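Local coordinates for protein transcriptional regulator, TetR family (Agrobacterium tumefaciens, PDB 2G7S) that probably binds operator DNA as a dimeric, all-helical transcriptional regulator of the TetR family and probably responds to a small ligand through its C-terminal domain, at residues A[24-29]-A[115-120]; A[29-34]-A[50-55]; A[58-63]-A[103-108]; A[166-171]-A[179-184]. One frame throughout, in Å; residues are numbered along the deposited sequence. Where two conformers were deposited one is given.

Interaction 1 (A[24-29]-A[115-120]); sequences GGYNSF and VLPETV
One water joins Asn-27 to Val-115: it accepts from the amide ND2 of Asn-27 at 3.0 Å and donates to Val-115 O at 2.8 Å. Close to this bridge, CG2 of Val-115 lies against the same amide nitrogen. Asparagine suits the place because its short amide can supply an N-H to the water from a partly exposed loop. The apolar half of the contact belongs to Tyr-26. Its CG stands anti to the backbone N (chi1 -171°), which carries the ring across to the residues ahead of helix 118-144. CD2 of Leu-116 presses on the root of this side chain, 3.4 Å from Tyr-26 CB. Farther out, Pro-117 lies over one ring face, its CD 4.0 Å from the centroid of the Tyr-26 ring in a CH-pi contact and its CG beside the hydroxyl. Proline suits the place because its rigid, puckered ring offers CD and CG to the tyrosine. Just before Tyr-26, Gly-25 leaves helix 6-24 with positive phi, a conformation easy for glycine, and its carbonyl O takes both Ser-28 N and Ser-28 OG, the latter at 2.8 Å. The contact thus ties the TetR-type N-terminal region to the C-terminal domain, with Tyr-26 wedged between the loop ahead of helix 118-144, Val-56 of helix 52-77 and Leu-109 of helix 105-110, while Asn-27 packs on Asn-27 of the second subunit.

Interaction 2 (A[29-34]-A[50-55]); sequences FSYADI and PSKSDL
Within the N-terminal TetR-type DNA-binding domain, this contact joins the start of helix 31-38, the first helix of the helix-turn-helix as in other TetR-family proteins, to the start of helix 52-77. Lys-52 spans the gap. Its chain is extended from CB to NZ, long enough to hand an N-H to Phe-29 O at 2.9 Å, almost straight down the carbonyl bond (165° at O). The same ammonium sits over the Phe-29 ring, with NZ 4.5 Å from the ring centroid and 10° off its normal, a cation-pi contact; CE adds a CH-pi contact over that face. Lysine suits this place because its aliphatic shaft can pack while its charged tip meets carbonyls and a ring; NZ also bonds to Tyr-26 O, so two carbonyl oxygens grip it. Tyr-31 and Lys-52 lie alongside each other, running opposite ways, with the tyrosine CE1 beside the lysine CB. Each helix starts with a serine N-cap: Ser-30 and Asp-33 form a capping box, and Ser-51 OG accepts from Asp-54 N at 3.0 Å. Leu-55 adds the apolar part of the contact, its CD1 lying 3.8 Å from Tyr-31 CE1 and meeting Ile-34 CD1 tip to tip at 4.0 Å.

Interaction 3 (A[58-63]-A[103-108]); sequences KLVSQY and FCVCAL
Val-105 sits squarely over the Tyr-63 ring, its CB 3.9 Å from the ring centroid and only 5° off the normal, a CH-pi contact in which CG2 leans toward CD1 of the tyrosine. A beta-branched valine suits this place because its two methyls part company: CG2 stays with the ring, while CG1 turns to Leu-59 CD2 at 3.9 Å and to Val-60 CG2 at 4.0 Å. Cys-106 adds a compact, polarisable sulfur, SG, 3.7 Å from Val-60 CG1, which approaches the Tyr-63 ring obliquely, 4.9 Å from its centroid. The sulfur of Cys-104 also lies obliquely to that ring, near its hydroxyl end, although its exact position is less certain. What aims the tyrosine is a chi1 of 167°, which swings CG away from its own amide nitrogen and sends the ring out from helix 52-77 toward the incoming turn. Cys-104 in turn occupies the N-cap position of helix 105-110, so the residues facing the ring belong to the helix's very beginning. Farther out, Trp-92 of helix 81-98 touches Tyr-63, His-127 of helix 118-144 flanks both cysteines, and Ile-22 of helix 6-24 packs on Val-105, placing the contact deep among converging helices where the two domains meet.

Interaction 4 (A[166-171]-A[179-184]); sequences HGAMLS and ATFGAI
Ala-168 and Ile-184 meet where helix 154-173 and the start of helix 180-192 run roughly antiparallel, their local axes 8.4 Å apart at an angle of 146°. This is helix packing of the C-terminal domain at the subunit interface, and the two helices probably form part of the dimer's four-helix bundle, as in TetR relatives. Among the aliphatic contacts, Ala-168 CB is central, 3.7 Å from Ile-184 CG2. Such a small side chain lets the backbones draw near, and the CA atoms of Ala-168 and Phe-181 lie only 5.0 Å apart. One turn along, Ser-171 contributes carbon and not its hydroxyl: its CB rests 3.7 Å from Thr-180 CG2, with Ile-184 CD1 alongside. Threonine serves two purposes in that position. Its methyl faces Ser-171, whereas OG1 is held by Asp-177 and Gly-176, just before the helix. The branched isoleucine likewise divides its work, CG2 going to the alanine and CD1 to the serine.

The aromatic contacts belong to Phe-181. A chi1 of -177° lays its ring along the flank of the other helix, CD1 3.6 Å from Ala-168 CB and its rim toward the backbone N of Met-169, which lies near the ring plane. Met-169, present as selenomethionine, extends alongside the phenylalanine, its CG 3.9 Å from Phe-181 CE1. A broad, flat phenylalanine can thus bridge two helices: beyond this pair it packs on Ile-89, Glu-93 and Ile-96 of helix 81-98. Trp-92 of that helix touches Met-169, while Ser-171 packs on Phe-128 and Ile-184 on Ala-163, both of the second subunit.

Overall arrangement
From the N terminus, the chain leaves helix 6-24 through residues 24-29, which wait for residues 115-120 to close interaction 1, the longest loop. Inside that loop lie two shorter ones in series: interaction 2 closes first, between helices 31-38 and 52-77, and interaction 3 then joins helix 52-77 to the start of helix 105-110. Phe-29 is shared by interactions 1 and 2, and Lys-52 links them further through Tyr-26. Interaction 4 closes a short loop between helices 154-173 and 180-192 in the C-terminal domain, its centre about 30 Å from that of interaction 2, yet it touches interaction 3 through Phe-103 and Met-169. Interactions 1, 3 and 4 also reach the second subunit.

Interaction 1 (A[24-29]-A[115-120])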
loop_
_atom_site.group_PDB
_atom_site.type_symbol
_atom_site.label_atom_id
_atom_site.label_comp_id
_atom_site.label_asym_id
_atom_site.label_seq_id
_atom_site.Cartn_x
_atom_site.Cartn_y
_atom_site.Cartn_z
ATOM N N GLY A 24 -9.222 -7.398 -3.197
ATOM C CA GLY A 24 -9.735 -6.584 -2.076
ATOM C C GLY A 24 -9.295 -6.962 -0.694
ATOM O O GLY A 24 -9.905 -6.421 0.210
ATOM N N GLY A 25 -8.342 -7.885 -0.525
ATOM C CA GLY A 25 -7.862 -8.246 0.784
ATOM C C GLY A 25 -8.726 -9.269 1.522
ATOM O O GLY A 25 -9.707 -9.843 1.008
ATOM N N TYR A 26 -8.376 -9.448 2.778
ATOM C CA TYR A 26 -8.874 -10.560 3.575
ATOM C C TYR A 26 -10.402 -10.569 3.675
ATOM O O TYR A 26 -11.038 -11.626 3.692
ATOM C CB TYR A 26 -8.300 -10.402 4.971
ATOM C CG TYR A 26 -8.573 -11.603 5.849
ATOM C CD1 TYR A 26 -7.761 -12.735 5.773
ATOM C CD2 TYR A 26 -9.626 -11.591 6.802
ATOM C CE1 TYR A 26 -8.009 -13.859 6.604
ATOM C CE2 TYR A 26 -9.852 -12.734 7.624
ATOM C CZ TYR A 26 -9.055 -13.851 7.486
ATOM O OH TYR A 26 -9.268 -14.966 8.250
ATOM N N ASN A 27 -10.996 -9.392 3.835
ATOM C CA ASN A 27 -12.430 -9.264 4.143
ATOM C C ASN A 27 -13.275 -9.015 2.922
ATOM O O ASN A 27 -14.478 -8.702 3.037
ATOM C CB ASN A 27 -12.641 -8.191 5.211
ATOM C CG ASN A 27 -12.247 -8.672 6.588
ATOM O OD1 ASN A 27 -12.825 -9.658 7.062
ATOM N ND2 ASN A 27 -11.265 -8.016 7.231
ATOM N N SER A 28 -12.673 -9.112 1.748
ATOM C CA SER A 28 -13.411 -8.792 0.522
ATOM C C SER A 28 -14.026 -10.028 -0.122
ATOM O O SER A 28 -14.640 -9.888 -1.203
ATOM C CB SER A 28 -12.463 -8.207 -0.502
ATOM O OG SER A 28 -11.505 -9.109 -1.026
ATOM N N PHE A 29 -13.800 -11.217 0.434
ATOM C CA PHE A 29 -14.392 -12.457 -0.119
ATOM C C PHE A 29 -14.883 -13.337 0.998
ATOM O O PHE A 29 -14.443 -13.210 2.140
ATOM C CB PHE A 29 -13.402 -13.193 -1.026
ATOM C CG PHE A 29 -12.298 -13.844 -0.280
ATOM C CD1 PHE A 29 -12.402 -15.199 0.016
ATOM C CD2 PHE A 29 -11.180 -13.129 0.234
ATOM C CE1 PHE A 29 -11.443 -15.884 0.753
ATOM C CE2 PHE A 29 -10.247 -13.817 1.001
ATOM C CZ PHE A 29 -10.323 -15.170 1.256
ATOM N N VAL A 115 -6.449 -5.768 11.556
ATOM C CA VAL A 115 -7.681 -6.580 11.645
ATOM C C VAL A 115 -7.430 -8.016 11.244
ATOM O O VAL A 115 -8.379 -8.821 11.252
ATOM C CB VAL A 115 -8.840 -6.002 10.826
ATOM C CG1 VAL A 115 -9.110 -4.512 11.272
ATOM C CG2 VAL A 115 -8.628 -6.105 9.301
ATOM N N LEU A 116 -6.202 -8.368 10.871
ATOM C CA LEU A 116 -5.998 -9.748 10.401
ATOM C C LEU A 116 -5.761 -10.718 11.576
ATOM O O LEU A 116 -5.222 -10.342 12.637
ATOM C CB LEU A 116 -4.731 -9.835 9.521
ATOM C CG LEU A 116 -4.829 -9.082 8.205
ATOM C CD1 LEU A 116 -3.528 -9.221 7.419
ATOM C CD2 LEU A 116 -6.004 -9.567 7.344
ATOM N N PRO A 117 -6.092 -11.990 11.362
ATOM C CA PRO A 117 -5.648 -12.960 12.342
ATOM C C PRO A 117 -4.141 -12.922 12.593
ATOM O O PRO A 117 -3.363 -12.772 11.622
ATOM C CB PRO A 117 -6.056 -14.319 11.711
ATOM C CG PRO A 117 -7.137 -13.998 10.661
ATOM C CD PRO A 117 -6.738 -12.565 10.160
ATOM N N GLU A 118 -3.730 -13.109 13.836
ATOM C CA GLU A 118 -2.299 -13.054 14.135
ATOM C C GLU A 118 -1.519 -14.077 13.292
ATOM O O GLU A 118 -0.354 -13.805 12.907
ATOM C CB GLU A 118 -2.025 -13.376 15.575
ATOM C CG GLU A 118 -2.638 -12.350 16.517
ATOM C CD GLU A 118 -2.393 -12.669 17.998
ATOM O OE1 GLU A 118 -2.008 -13.797 18.369
ATOM O OE2 GLU A 118 -2.687 -11.745 18.806
ATOM N N THR A 119 -2.105 -15.256 13.034
ATOM C CA THR A 119 -1.341 -16.253 12.267
ATOM C C THR A 119 -1.082 -15.784 10.827
ATOM O O THR A 119 0.015 -16.052 10.250
ATOM C CB THR A 119 -2.049 -17.591 12.213
ATOM O OG1 THR A 119 -3.388 -17.349 11.770
ATOM C CG2 THR A 119 -2.088 -18.233 13.667
ATOM N N VAL A 120 -2.040 -15.056 10.251
ATOM C CA VAL A 120 -1.843 -14.475 8.916
ATOM C C VAL A 120 -0.797 -13.380 8.954
ATOM O O VAL A 120 0.047 -13.295 8.032
ATOM C CB VAL A 120 -3.208 -13.959 8.357
ATOM C CG1 VAL A 120 -2.990 -13.303 6.972
ATOM C CG2 VAL A 120 -4.179 -15.137 8.256
HETATM O O HOH W 1 -10.849 -8.927 10.017
#

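Interaction 2 (A[29-34]-A[50-55])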
loop_
_atom_site.group_PDB
_atom_site.type_symbol
_atom_site.label_atom_id
_atom_site.label_comp_id
_atom_site.label_asym_id
_atom_site.label_seq_id
_atom_site.Cartn_x
_atom_site.Cartn_y
_atom_site.Cartn_z
ATOM N N PHE A 29 -13.800 -11.217 0.434
ATOM C CA PHE A 29 -14.392 -12.457 -0.119
ATOM C C PHE A 29 -14.883 -13.337 0.998
ATOM O O PHE A 29 -14.443 -13.210 2.140
ATOM C CB PHE A 29 -13.402 -13.193 -1.026
ATOM C CG PHE A 29 -12.298 -13.844 -0.280
ATOM C CD1 PHE A 29 -12.402 -15.199 0.016
ATOM C CD2 PHE A 29 -11.180 -13.129 0.234
ATOM C CE1 PHE A 29 -11.443 -15.884 0.753
ATOM C CE2 PHE A 29 -10.247 -13.817 1.001
ATOM C CZ PHE A 29 -10.323 -15.170 1.256
ATOM N N SER A 30 -15.825 -14.223 0.634
ATOM C CA SER A 30 -16.431 -15.124 1.586
ATOM C C SER A 30 -16.299 -16.550 1.016
ATOM O O SER A 30 -16.014 -16.773 -0.191
ATOM C CB SER A 30 -17.933 -14.902 1.708
ATOM O OG SER A 30 -18.549 -15.002 0.436
ATOM N N TYR A 31 -16.624 -17.520 1.860
ATOM C CA TYR A 31 -16.725 -18.898 1.327
ATOM C C TYR A 31 -17.826 -18.991 0.282
ATOM O O TYR A 31 -17.671 -19.757 -0.682
ATOM C CB TYR A 31 -17.012 -19.904 2.470
ATOM C CG TYR A 31 -15.803 -20.291 3.262
ATOM C CD1 TYR A 31 -14.615 -19.512 3.223
ATOM C CD2 TYR A 31 -15.788 -21.472 4.012
ATOM C CE1 TYR A 31 -13.507 -19.897 3.971
ATOM C CE2 TYR A 31 -14.671 -21.879 4.744
ATOM C CZ TYR A 31 -13.538 -21.075 4.724
ATOM O OH TYR A 31 -12.443 -21.474 5.418
ATOM N N ALA A 32 -18.892 -18.176 0.401
ATOM C CA ALA A 32 -19.915 -18.211 -0.691
ATOM C C ALA A 32 -19.328 -17.845 -2.083
ATOM O O ALA A 32 -19.722 -18.365 -3.158
ATOM C CB ALA A 32 -21.098 -17.317 -0.386
ATOM N N ASP A 33 -18.371 -16.906 -2.084
ATOM C CA ASP A 33 -17.777 -16.485 -3.337
ATOM C C ASP A 33 -16.934 -17.634 -3.870
ATOM O O ASP A 33 -16.918 -17.890 -5.097
ATOM C CB ASP A 33 -16.828 -15.280 -3.066
ATOM C CG ASP A 33 -17.566 -14.003 -2.689
ATOM O OD1 ASP A 33 -18.774 -13.842 -3.075
ATOM O OD2 ASP A 33 -16.963 -13.186 -1.979
ATOM N N ILE A 34 -16.210 -18.311 -2.978
ATOM C CA ILE A 34 -15.416 -19.472 -3.422
ATOM C C ILE A 34 -16.352 -20.560 -3.998
ATOM O O ILE A 34 -16.056 -21.130 -5.056
ATOM C CB ILE A 34 -14.603 -20.070 -2.260
ATOM C CG1 ILE A 34 -13.526 -19.026 -1.833
ATOM C CG2 ILE A 34 -13.904 -21.337 -2.727
ATOM C CD1 ILE A 34 -12.789 -19.392 -0.554
ATOM N N PRO A 50 -9.964 -25.742 8.050
ATOM C CA PRO A 50 -10.850 -25.628 9.245
ATOM C C PRO A 50 -11.237 -24.219 9.612
ATOM O O PRO A 50 -12.118 -24.082 10.467
ATOM C CB PRO A 50 -10.013 -26.181 10.349
ATOM C CG PRO A 50 -8.621 -26.031 9.951
ATOM C CD PRO A 50 -8.612 -26.211 8.426
ATOM N N SER A 51 -10.650 -23.183 9.003
ATOM C CA SER A 51 -11.107 -21.841 9.228
ATOM C C SER A 51 -10.596 -21.016 8.078
ATOM O O SER A 51 -9.638 -21.421 7.379
ATOM C CB SER A 51 -10.495 -21.293 10.501
ATOM O OG SER A 51 -9.076 -21.174 10.347
ATOM N N LYS A 52 -11.161 -19.824 7.929
ATOM C CA LYS A 52 -10.681 -18.901 6.912
ATOM C C LYS A 52 -9.262 -18.439 7.214
ATOM O O LYS A 52 -8.439 -18.278 6.270
ATOM C CB LYS A 52 -11.651 -17.716 6.830
ATOM C CG LYS A 52 -11.209 -16.705 5.783
ATOM C CD LYS A 52 -12.270 -15.571 5.758
ATOM C CE LYS A 52 -11.901 -14.576 4.688
ATOM N NZ LYS A 52 -12.955 -13.453 4.613
ATOM N N SER A 53 -8.913 -18.285 8.475
ATOM C CA SER A 53 -7.521 -17.885 8.788
ATOM C C SER A 53 -6.578 -18.961 8.304
ATOM O O SER A 53 -5.484 -18.624 7.801
ATOM C CB SER A 53 -7.331 -17.596 10.253
ATOM O OG SER A 53 -7.496 -18.714 11.035
ATOM N N ASP A 54 -6.940 -20.246 8.521
ATOM C CA ASP A 54 -6.055 -21.268 8.031
ATOM C C ASP A 54 -5.960 -21.296 6.488
ATOM O O ASP A 54 -4.855 -21.457 5.922
ATOM C CB ASP A 54 -6.574 -22.610 8.499
ATOM C CG ASP A 54 -5.689 -23.765 7.992
ATOM O OD1 ASP A 54 -4.540 -23.853 8.499
ATOM O OD2 ASP A 54 -6.176 -24.526 7.147
ATOM N N LEU A 55 -7.094 -21.102 5.814
ATOM C CA LEU A 55 -7.058 -21.050 4.356
ATOM C C LEU A 55 -6.095 -19.948 3.894
ATOM O O LEU A 55 -5.238 -20.152 2.998
ATOM C CB LEU A 55 -8.497 -20.757 3.908
ATOM C CG LEU A 55 -8.744 -20.898 2.431
ATOM C CD1 LEU A 55 -10.321 -21.061 2.187
ATOM C CD2 LEU A 55 -8.275 -19.714 1.784
#

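Interaction 3 (A[58-63]-A[103-108])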
loop_
_atom_site.group_PDB
_atom_site.type_symbol
_atom_site.label_atom_id
_atom_site.label_comp_id
_atom_site.label_asym_id
_atom_site.label_seq_id
_atom_site.Cartn_x
_atom_site.Cartn_y
_atom_site.Cartn_z
ATOM N N LYS A 58 -2.453 -20.725 4.479
ATOM C CA LYS A 58 -1.965 -21.672 3.462
ATOM C C LYS A 58 -1.740 -20.985 2.114
ATOM O O LYS A 58 -0.834 -21.355 1.369
ATOM C CB LYS A 58 -2.962 -22.818 3.314
ATOM C CG LYS A 58 -2.928 -23.687 4.561
ATOM C CD LYS A 58 -1.719 -24.601 4.525
ATOM C CE LYS A 58 -1.545 -25.324 5.867
ATOM N NZ LYS A 58 -2.832 -25.583 6.498
ATOM N N LEU A 59 -2.639 -20.077 1.765
ATOM C CA LEU A 59 -2.500 -19.350 0.518
ATOM C C LEU A 59 -1.256 -18.491 0.563
ATOM O O LEU A 59 -0.526 -18.426 -0.457
ATOM C CB LEU A 59 -3.777 -18.456 0.441
ATOM C CG LEU A 59 -4.172 -17.404 -0.526
ATOM C CD1 LEU A 59 -5.649 -17.028 -0.246
ATOM C CD2 LEU A 59 -3.232 -16.258 -0.614
ATOM N N VAL A 60 -1.049 -17.757 1.678
ATOM C CA VAL A 60 0.117 -16.858 1.723
ATOM C C VAL A 60 1.394 -17.697 1.757
ATOM O O VAL A 60 2.376 -17.317 1.103
ATOM C CB VAL A 60 0.046 -15.948 2.926
ATOM C CG1 VAL A 60 1.305 -15.164 3.075
ATOM C CG2 VAL A 60 -1.211 -15.011 2.808
ATOM N N SER A 61 1.411 -18.836 2.512
ATOM C CA SER A 61 2.651 -19.654 2.522
ATOM C C SER A 61 2.990 -20.125 1.078
ATOM O O SER A 61 4.174 -20.060 0.646
ATOM C CB SER A 61 2.408 -20.889 3.425
ATOM O OG SER A 61 3.532 -21.707 3.405
ATOM N N GLN A 62 1.975 -20.500 0.301
ATOM C CA GLN A 62 2.220 -20.984 -1.084
ATOM C C GLN A 62 2.679 -19.783 -1.937
ATOM O O GLN A 62 3.556 -19.929 -2.831
ATOM C CB GLN A 62 0.897 -21.512 -1.650
ATOM C CG GLN A 62 0.940 -21.984 -3.117
ATOM C CD GLN A 62 -0.464 -22.433 -3.495
ATOM O OE1 GLN A 62 -1.371 -21.616 -3.765
ATOM N NE2 GLN A 62 -0.679 -23.726 -3.441
ATOM N N TYR A 63 2.063 -18.616 -1.729
ATOM C CA TYR A 63 2.430 -17.421 -2.537
ATOM C C TYR A 63 3.926 -17.087 -2.245
ATOM O O TYR A 63 4.689 -16.749 -3.160
ATOM C CB TYR A 63 1.551 -16.221 -2.083
ATOM C CG TYR A 63 2.095 -14.940 -2.633
ATOM C CD1 TYR A 63 1.788 -14.555 -3.963
ATOM C CD2 TYR A 63 2.884 -14.085 -1.831
ATOM C CE1 TYR A 63 2.287 -13.356 -4.472
ATOM C CE2 TYR A 63 3.350 -12.825 -2.343
ATOM C CZ TYR A 63 3.063 -12.506 -3.659
ATOM O OH TYR A 63 3.534 -11.319 -4.254
ATOM N N PHE A 103 -1.195 -7.326 -8.125
ATOM C CA PHE A 103 -0.820 -6.763 -6.823
ATOM C C PHE A 103 -0.218 -7.917 -6.020
ATOM O O PHE A 103 -0.689 -9.067 -6.150
ATOM C CB PHE A 103 -2.037 -6.178 -6.096
ATOM C CG PHE A 103 -1.736 -4.917 -5.268
ATOM C CD1 PHE A 103 -2.023 -3.664 -5.744
ATOM C CD2 PHE A 103 -1.208 -5.026 -4.003
ATOM C CE1 PHE A 103 -1.792 -2.518 -5.005
ATOM C CE2 PHE A 103 -1.001 -3.887 -3.237
ATOM C CZ PHE A 103 -1.257 -2.653 -3.737
ATOM N N CYS A 104 0.750 -7.628 -5.180
ATOM C CA CYS A 104 1.331 -8.630 -4.294
ATOM C C CYS A 104 0.313 -8.950 -3.158
ATOM O O CYS A 104 -0.188 -8.047 -2.495
ATOM C CB CYS A 104 2.614 -8.033 -3.734
ATOM S SG CYS A 104 3.291 -9.083 -2.365
ATOM N N VAL A 105 0.019 -10.239 -2.950
ATOM C CA VAL A 105 -0.881 -10.660 -1.875
ATOM C C VAL A 105 -0.419 -10.116 -0.547
ATOM O O VAL A 105 -1.242 -9.694 0.282
ATOM C CB VAL A 105 -0.801 -12.236 -1.838
ATOM C CG1 VAL A 105 -1.435 -12.781 -0.543
ATOM C CG2 VAL A 105 -1.438 -12.870 -3.081
ATOM N N CYS A 106 0.907 -10.175 -0.310
ATOM C CA CYS A 106 1.400 -9.802 1.025
ATOM C C CYS A 106 1.389 -8.280 1.173
ATOM O O CYS A 106 1.076 -7.769 2.251
ATOM C CB CYS A 106 2.782 -10.334 1.282
ATOM S SG CYS A 106 2.694 -12.143 1.521
ATOM N N ALA A 107 1.712 -7.528 0.108
ATOM C CA ALA A 107 1.657 -6.094 0.244
ATOM C C ALA A 107 0.208 -5.650 0.545
ATOM O O ALA A 107 -0.037 -4.686 1.294
ATOM C CB ALA A 107 2.203 -5.422 -1.050
ATOM N N LEU A 108 -0.764 -6.289 -0.119
ATOM C CA LEU A 108 -2.144 -5.910 0.089
ATOM C C LEU A 108 -2.543 -6.231 1.532
ATOM O O LEU A 108 -3.160 -5.417 2.226
ATOM C CB LEU A 108 -3.089 -6.604 -0.987
ATOM C CG LEU A 108 -4.395 -5.795 -1.342
ATOM C CD1 LEU A 108 -5.054 -6.374 -2.586
ATOM C CD2 LEU A 108 -5.399 -5.580 -0.258
#

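Interaction 4 (A[166-171]-A[179-184])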
loop_
_atom_site.group_PDB
_atom_site.type_symbol
_atom_site.label_atom_id
_atom_site.label_comp_id
_atom_site.label_asym_id
_atom_site.label_seq_id
_atom_site.Cartn_x
_atom_site.Cartn_y
_atom_site.Cartn_z
ATOM N N HIS A 166 6.132 -1.368 -3.541
ATOM C CA HIS A 166 4.778 -1.512 -3.019
ATOM C C HIS A 166 3.964 -0.219 -3.252
ATOM O O HIS A 166 2.749 -0.295 -3.573
ATOM C CB HIS A 166 4.854 -1.813 -1.557
ATOM C CG HIS A 166 5.410 -3.167 -1.292
ATOM N ND1 HIS A 166 5.964 -3.505 -0.072
ATOM C CD2 HIS A 166 5.475 -4.281 -2.065
ATOM C CE1 HIS A 166 6.354 -4.793 -0.110
ATOM N NE2 HIS A 166 6.076 -5.287 -1.318
ATOM N N GLY A 167 4.614 0.946 -3.152
ATOM C CA GLY A 167 3.891 2.172 -3.381
ATOM C C GLY A 167 3.567 2.305 -4.869
ATOM O O GLY A 167 2.551 2.959 -5.222
ATOM N N ALA A 168 4.441 1.821 -5.760
ATOM C CA ALA A 168 4.195 1.923 -7.200
ATOM C C ALA A 168 3.040 0.999 -7.630
ATOM O O ALA A 168 2.242 1.384 -8.501
ATOM C CB ALA A 168 5.477 1.557 -7.950
HETATM N N MSE A 169 2.959 -0.219 -7.050
HETATM C CA MSE A 169 1.822 -1.088 -7.295
HETATM C C MSE A 169 0.536 -0.328 -6.919
HETATM O O MSE A 169 -0.545 -0.496 -7.592
HETATM C CB MSE A 169 1.896 -2.387 -6.348
HETATM C CG MSE A 169 2.831 -3.372 -6.750
HETATM SE SE MSE A 169 2.691 -4.611 -5.173
HETATM C CE MSE A 169 4.424 -5.657 -6.031
ATOM N N LEU A 170 0.578 0.383 -5.803
ATOM C CA LEU A 170 -0.597 1.064 -5.308
ATOM C C LEU A 170 -0.983 2.180 -6.272
ATOM O O LEU A 170 -2.159 2.340 -6.647
ATOM C CB LEU A 170 -0.290 1.659 -3.913
ATOM C CG LEU A 170 -1.498 2.205 -3.198
ATOM C CD1 LEU A 170 -2.437 1.064 -2.784
ATOM C CD2 LEU A 170 -1.077 3.011 -1.981
ATOM N N SER A 171 0.004 2.993 -6.719
ATOM C CA SER A 171 -0.329 4.068 -7.693
ATOM C C SER A 171 -0.855 3.489 -8.998
ATOM O O SER A 171 -1.773 4.076 -9.571
ATOM C CB SER A 171 0.867 4.998 -7.965
ATOM O OG SER A 171 1.008 5.853 -6.809
ATOM N N ALA A 179 2.026 2.257 -17.267
ATOM C CA ALA A 179 3.398 2.770 -17.248
ATOM C C ALA A 179 3.768 3.279 -15.882
ATOM O O ALA A 179 4.928 3.456 -15.669
ATOM C CB ALA A 179 3.546 3.954 -18.226
ATOM N N THR A 180 2.810 3.487 -14.971
ATOM C CA THR A 180 3.140 4.029 -13.649
ATOM C C THR A 180 4.179 3.212 -12.901
ATOM O O THR A 180 5.065 3.779 -12.242
ATOM C CB THR A 180 1.813 4.086 -12.847
ATOM O OG1 THR A 180 1.049 5.134 -13.446
ATOM C CG2 THR A 180 1.995 4.360 -11.465
ATOM N N PHE A 181 4.048 1.884 -12.935
ATOM C CA PHE A 181 4.918 1.080 -12.077
ATOM C C PHE A 181 6.383 1.272 -12.455
ATOM O O PHE A 181 7.238 1.559 -11.568
ATOM C CB PHE A 181 4.533 -0.403 -12.149
ATOM C CG PHE A 181 5.350 -1.281 -11.222
ATOM C CD1 PHE A 181 5.013 -1.427 -9.884
ATOM C CD2 PHE A 181 6.464 -1.932 -11.690
ATOM C CE1 PHE A 181 5.812 -2.225 -9.023
ATOM C CE2 PHE A 181 7.258 -2.711 -10.862
ATOM C CZ PHE A 181 6.936 -2.868 -9.522
ATOM N N GLY A 182 6.697 1.216 -13.753
ATOM C CA GLY A 182 8.062 1.454 -14.172
ATOM C C GLY A 182 8.510 2.901 -13.987
ATOM O O GLY A 182 9.661 3.200 -13.651
ATOM N N ALA A 183 7.578 3.840 -14.223
ATOM C CA ALA A 183 7.947 5.251 -14.107
ATOM C C ALA A 183 8.356 5.604 -12.687
ATOM O O ALA A 183 9.137 6.570 -12.462
ATOM C CB ALA A 183 6.766 6.124 -14.496
ATOM N N ILE A 184 7.837 4.862 -11.709
ATOM C CA ILE A 184 8.189 5.150 -10.325
ATOM C C ILE A 184 9.428 4.346 -9.894
ATOM O O ILE A 184 10.266 4.916 -9.122
ATOM C CB ILE A 184 6.997 4.834 -9.402
ATOM C CG1 ILE A 184 5.913 5.886 -9.640
ATOM C CG2 ILE A 184 7.390 4.762 -7.921
ATOM C CD1 ILE A 184 4.574 5.485 -9.060
#